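Long-range contact in leucine aminopeptidase A1, chloroplastic (Solanum lycopersicum, PDB 5D8N), which removes N-terminal amino acids, preferably leucine, from peptides as a magnesium-dependent homohexameric aminopeptidase and also acts as a protein-folding chaperone: residues 153-165 against 190-203. The protein carries 1 engineered substitution. Residues are numbered along the deposited sequence; the frame is centred on the assembly and turned at random.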
loop_
_atom_site.group_PDB
_atom_site.type_symbol
_atom_site.label_atom_id
_atom_site.label_comp_id
_atom_site.label_asym_id
_atom_site.label_seq_id
_atom_site.Cartn_x
_atom_site.Cartn_y
_atom_site.Cartn_z
ATOM N N GLU A 153 -52.125 26.413 -3.575
ATOM C CA GLU A 153 -51.288 25.680 -2.654
ATOM C C GLU A 153 -49.938 25.259 -3.220
ATOM O O GLU A 153 -48.931 25.362 -2.507
ATOM C CB GLU A 153 -52.021 24.465 -2.096
ATOM C CG GLU A 153 -51.223 23.746 -1.025
ATOM C CD GLU A 153 -51.730 22.346 -0.773
ATOM O OE1 GLU A 153 -51.134 21.396 -1.329
ATOM O OE2 GLU A 153 -52.746 22.216 -0.057
ATOM N N SER A 154 -49.897 24.784 -4.463
ATOM C CA SER A 154 -48.597 24.501 -5.072
ATOM C C SER A 154 -47.766 25.781 -5.157
ATOM O O SER A 154 -46.540 25.762 -5.048
ATOM C CB SER A 154 -48.754 23.905 -6.466
ATOM O OG SER A 154 -49.091 24.923 -7.396
ATOM N N LYS A 155 -48.432 26.900 -5.403
ATOM C CA LYS A 155 -47.725 28.154 -5.494
ATOM C C LYS A 155 -47.125 28.551 -4.146
ATOM O O LYS A 155 -46.033 29.092 -4.077
ATOM C CB LYS A 155 -48.655 29.262 -5.935
ATOM C CG LYS A 155 -49.139 29.145 -7.365
ATOM C CD LYS A 155 -49.794 30.480 -7.672
ATOM C CE LYS A 155 -51.062 30.333 -8.473
ATOM N NZ LYS A 155 -51.537 31.710 -8.779
ATOM N N ILE A 156 -47.905 28.370 -3.090
ATOM C CA ILE A 156 -47.433 28.611 -1.741
ATOM C C ILE A 156 -46.175 27.778 -1.493
ATOM O O ILE A 156 -45.213 28.295 -0.926
ATOM C CB ILE A 156 -48.533 28.340 -0.701
ATOM C CG1 ILE A 156 -49.535 29.505 -0.708
ATOM C CG2 ILE A 156 -47.956 28.170 0.689
ATOM C CD1 ILE A 156 -50.820 29.214 0.041
ATOM N N ASN A 157 -46.206 26.505 -1.873
ATOM C CA ASN A 157 -45.092 25.601 -1.617
ATOM C C ASN A 157 -43.872 25.972 -2.450
ATOM O O ASN A 157 -42.759 25.918 -1.953
ATOM C CB ASN A 157 -45.498 24.155 -1.926
ATOM C CG ASN A 157 -46.492 23.587 -0.922
ATOM O OD1 ASN A 157 -46.646 24.091 0.192
ATOM N ND2 ASN A 157 -47.113 22.473 -1.291
ATOM N N SER A 158 -44.096 26.463 -3.665
ATOM C CA SER A 158 -42.997 26.984 -4.475
ATOM C C SER A 158 -42.380 28.240 -3.848
ATOM O O SER A 158 -41.175 28.381 -3.800
ATOM C CB SER A 158 -43.438 27.311 -5.900
ATOM O OG SER A 158 -43.792 26.108 -6.545
ATOM N N ALA A 159 -43.209 29.093 -3.272
ATOM C CA ALA A 159 -42.718 30.317 -2.681
ATOM C C ALA A 159 -41.827 29.981 -1.506
ATOM O O ALA A 159 -40.780 30.597 -1.332
ATOM C CB ALA A 159 -43.873 31.210 -2.230
ATOM N N SER A 160 -42.251 29.045 -0.659
ATOM C CA SER A 160 -41.477 28.729 0.533
ATOM C C SER A 160 -40.166 28.005 0.213
ATOM O O SER A 160 -39.139 28.230 0.862
ATOM C CB SER A 160 -42.287 27.935 1.546
ATOM O OG SER A 160 -42.558 26.650 1.049
ATOM N N ALA A 161 -40.177 27.230 -0.859
ATOM C CA ALA A 161 -38.984 26.579 -1.378
ATOM C C ALA A 161 -38.022 27.578 -2.025
ATOM O O ALA A 161 -36.815 27.498 -1.797
ATOM C CB ALA A 161 -39.356 25.501 -2.391
ATOM N N ILE A 162 -38.549 28.581 -2.719
ATOM C CA ILE A 162 -37.727 29.679 -3.233
ATOM C C ILE A 162 -37.042 30.418 -2.078
ATOM O O ILE A 162 -35.829 30.667 -2.114
ATOM C CB ILE A 162 -38.558 30.658 -4.061
ATOM C CG1 ILE A 162 -38.917 30.055 -5.423
ATOM C CG2 ILE A 162 -37.836 31.986 -4.261
ATOM C CD1 ILE A 162 -40.062 30.768 -6.138
ATOM N N ALA A 163 -37.815 30.716 -1.031
ATOM C CA ALA A 163 -37.306 31.397 0.139
ATOM C C ALA A 163 -36.171 30.603 0.760
ATOM O O ALA A 163 -35.150 31.169 1.128
ATOM C CB ALA A 163 -38.421 31.618 1.164
ATOM N N THR A 164 -36.382 29.304 0.929
ATOM C CA THR A 164 -35.375 28.399 1.483
ATOM C C THR A 164 -34.092 28.475 0.650
ATOM O O THR A 164 -32.987 28.657 1.185
ATOM C CB THR A 164 -35.919 26.956 1.499
ATOM O OG1 THR A 164 -37.027 26.858 2.412
ATOM C CG2 THR A 164 -34.860 25.990 1.865
ATOM N N GLY A 165 -34.233 28.426 -0.665
ATOM C CA GLY A 165 -33.047 28.463 -1.538
ATOM C C GLY A 165 -32.272 29.766 -1.403
ATOM O O GLY A 165 -31.047 29.788 -1.402
ATOM N N ILE A 190 -41.076 37.851 -3.124
ATOM C CA ILE A 190 -41.545 36.773 -3.950
ATOM C C ILE A 190 -42.829 37.210 -4.642
ATOM O O ILE A 190 -43.810 37.579 -3.994
ATOM C CB ILE A 190 -41.764 35.518 -3.093
ATOM C CG1 ILE A 190 -40.436 35.114 -2.436
ATOM C CG2 ILE A 190 -42.287 34.374 -3.953
ATOM C CD1 ILE A 190 -40.584 33.998 -1.426
ATOM N N LEU A 191 -42.833 37.093 -5.962
ATOM C CA LEU A 191 -43.883 37.660 -6.798
ATOM C C LEU A 191 -44.617 36.583 -7.588
ATOM O O LEU A 191 -44.071 35.514 -7.892
ATOM C CB LEU A 191 -43.300 38.667 -7.792
ATOM C CG LEU A 191 -42.366 39.753 -7.246
ATOM C CD1 LEU A 191 -41.890 40.658 -8.384
ATOM C CD2 LEU A 191 -43.039 40.559 -6.147
ATOM N N GLY A 192 -45.900 36.851 -7.820
ATOM C CA GLY A 192 -46.716 36.043 -8.721
ATOM C C GLY A 192 -47.317 34.803 -8.082
ATOM O O GLY A 192 -47.838 33.954 -8.802
ATOM N N LEU A 193 -47.012 34.558 -6.807
ATOM C CA LEU A 193 -47.344 33.272 -6.229
ATOM C C LEU A 193 -48.387 33.406 -5.113
ATOM O O LEU A 193 -48.692 32.419 -4.438
ATOM C CB LEU A 193 -46.089 32.553 -5.713
ATOM C CG LEU A 193 -45.059 32.131 -6.765
ATOM C CD1 LEU A 193 -43.786 31.573 -6.128
ATOM C CD2 LEU A 193 -45.636 31.098 -7.724
ATOM N N GLY A 194 -48.934 34.605 -4.934
ATOM C CA GLY A 194 -49.985 34.837 -3.949
ATOM C C GLY A 194 -49.509 35.755 -2.844
ATOM O O GLY A 194 -48.328 36.093 -2.783
ATOM N N THR A 195 -50.460 36.278 -2.074
ATOM C CA THR A 195 -50.176 37.119 -0.903
ATOM C C THR A 195 -51.103 36.742 0.237
ATOM O O THR A 195 -51.975 35.906 0.083
ATOM C CB THR A 195 -50.424 38.624 -1.155
ATOM O OG1 THR A 195 -51.782 38.812 -1.571
ATOM C CG2 THR A 195 -49.486 39.152 -2.224
ATOM N N GLY A 196 -50.870 37.327 1.401
ATOM C CA GLY A 196 -51.751 37.125 2.542
ATOM C C GLY A 196 -51.223 36.153 3.581
ATOM O O GLY A 196 -50.135 35.596 3.428
ATOM N N PRO A 197 -52.066 35.818 4.565
ATOM C CA PRO A 197 -51.630 35.104 5.758
ATOM C C PRO A 197 -51.037 33.715 5.509
ATOM O O PRO A 197 -50.112 33.315 6.212
ATOM C CB PRO A 197 -52.912 35.005 6.598
ATOM C CG PRO A 197 -53.703 36.217 6.206
ATOM C CD PRO A 197 -53.399 36.430 4.744
ATOM N N GLU A 198 -51.655 32.936 4.629
ATOM C CA GLU A 198 -51.261 31.544 4.441
ATOM C C GLU A 198 -49.847 31.452 3.844
ATOM O O GLU A 198 -49.048 30.621 4.273
ATOM C CB GLU A 198 -52.269 30.800 3.564
ATOM C CG GLU A 198 -52.142 29.286 3.636
ATOM C CD GLU A 198 -53.159 28.527 2.788
ATOM O OE1 GLU A 198 -54.170 29.121 2.341
ATOM O OE2 GLU A 198 -52.969 27.302 2.606
ATOM N N ILE A 199 -49.594 32.203 2.773
ATOM C CA ILE A 199 -48.303 32.135 2.093
ATOM C C ILE A 199 -47.216 32.704 2.993
ATOM O O ILE A 199 -46.164 32.092 3.136
ATOM C CB ILE A 199 -48.315 32.843 0.725
ATOM C CG1 ILE A 199 -47.019 32.511 -0.028
ATOM C CG2 ILE A 199 -48.493 34.346 0.874
ATOM C CD1 ILE A 199 -47.027 32.910 -1.485
ATOM N N GLU A 200 -47.587 33.660 3.833
ATOM C CA GLU A 200 -46.672 34.176 4.836
ATOM C C GLU A 200 -46.341 33.192 5.958
ATOM O O GLU A 200 -45.178 33.130 6.391
ATOM C CB GLU A 200 -47.152 35.503 5.418
ATOM C CG GLU A 200 -47.178 36.643 4.405
ATOM C CD GLU A 200 -45.822 37.004 3.799
ATOM O OE1 GLU A 200 -44.764 36.843 4.458
ATOM O OE2 GLU A 200 -45.845 37.723 2.772
ATOM N N ARG A 201 -47.323 32.399 6.386
ATOM C CA ARG A 201 -47.079 31.320 7.346
ATOM C C ARG A 201 -46.095 30.295 6.777
ATOM O O ARG A 201 -45.256 29.747 7.498
ATOM C CB ARG A 201 -48.366 30.609 7.785
ATOM C CG ARG A 201 -49.177 31.404 8.807
ATOM C CD ARG A 201 -50.278 30.577 9.479
ATOM N NE ARG A 201 -51.307 30.117 8.542
ATOM C CZ ARG A 201 -52.365 30.839 8.173
ATOM N NH1 ARG A 201 -52.511 32.088 8.608
ATOM N NH2 ARG A 201 -53.224 30.341 7.295
ATOM N N LYS A 202 -46.258 29.971 5.505
ATOM C CA LYS A 202 -45.423 28.955 4.897
ATOM C C LYS A 202 -43.983 29.454 4.742
ATOM O O LYS A 202 -43.023 28.711 4.955
ATOM C CB LYS A 202 -45.997 28.569 3.540
ATOM C CG LYS A 202 -45.425 27.262 3.002
ATOM C CD LYS A 202 -46.007 26.025 3.673
ATOM C CE LYS A 202 -45.233 24.778 3.256
ATOM N NZ LYS A 202 -45.739 23.534 3.908
ATOM N N ILE A 203 -43.836 30.727 4.415
ATOM C CA ILE A 203 -42.536 31.342 4.308
ATOM C C ILE A 203 -41.871 31.327 5.678
ATOM O O ILE A 203 -40.673 31.075 5.773
ATOM C CB ILE A 203 -42.615 32.766 3.723
ATOM C CG1 ILE A 203 -42.949 32.702 2.230
ATOM C CG2 ILE A 203 -41.329 33.552 3.941
ATOM C CD1 ILE A 203 -43.370 34.037 1.654
#
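In I156 the chi1 of -76° sets CG1 beside the backbone N and CG2 beside the carbonyl carbon, and this fork spreads the side chain over helix 197-203: CG1 packs on I199 CB, CD1 ends against the aliphatic stem and carboxylate carbon of E198, and CG2 presses on K202 CB at a tight 3.5 Å. K202 starts with CG anti to its backbone N (chi1 -164°) and bends at chi2, which lays its methylenes across I156 CG2 and past S160, whose OG lies 3.5 Å from K202 CG. K202 CE lies 3.4 Å from N157 OD1, so a long chain, greasy in its stem and charged at its tip, suits this partly exposed edge. Cut back to an alanine, K202 would keep CB against I156 CG2, but S160 and the side-chain carbonyl of N157 would probably lose the methylenes lying against them, opening a gap there.

A159 has only a methyl to offer, which lets I199 CD1 come within 3.7 Å of its CB while I190 CG2 and L193 CD1 close in. L193 slots between the turns of helix 153-165, its CD1 meeting I162 CD1 tip to tip at 3.8 Å and its CD2 lying against the stem of K155. No hydrogen bond links the segments; apolar fit joins them.

The helix axes cross at -36°, 8.7 Å apart at their closest. Helix 152-170, of the N-terminal domain, links parallel neighbouring strands 139-144 and 187-191 as a beta-alpha-beta crossover and packs also on helix 197-221, with I32 of strand 31-35 touching I190 and I203, and Y121 of helix 119-134 touching S158.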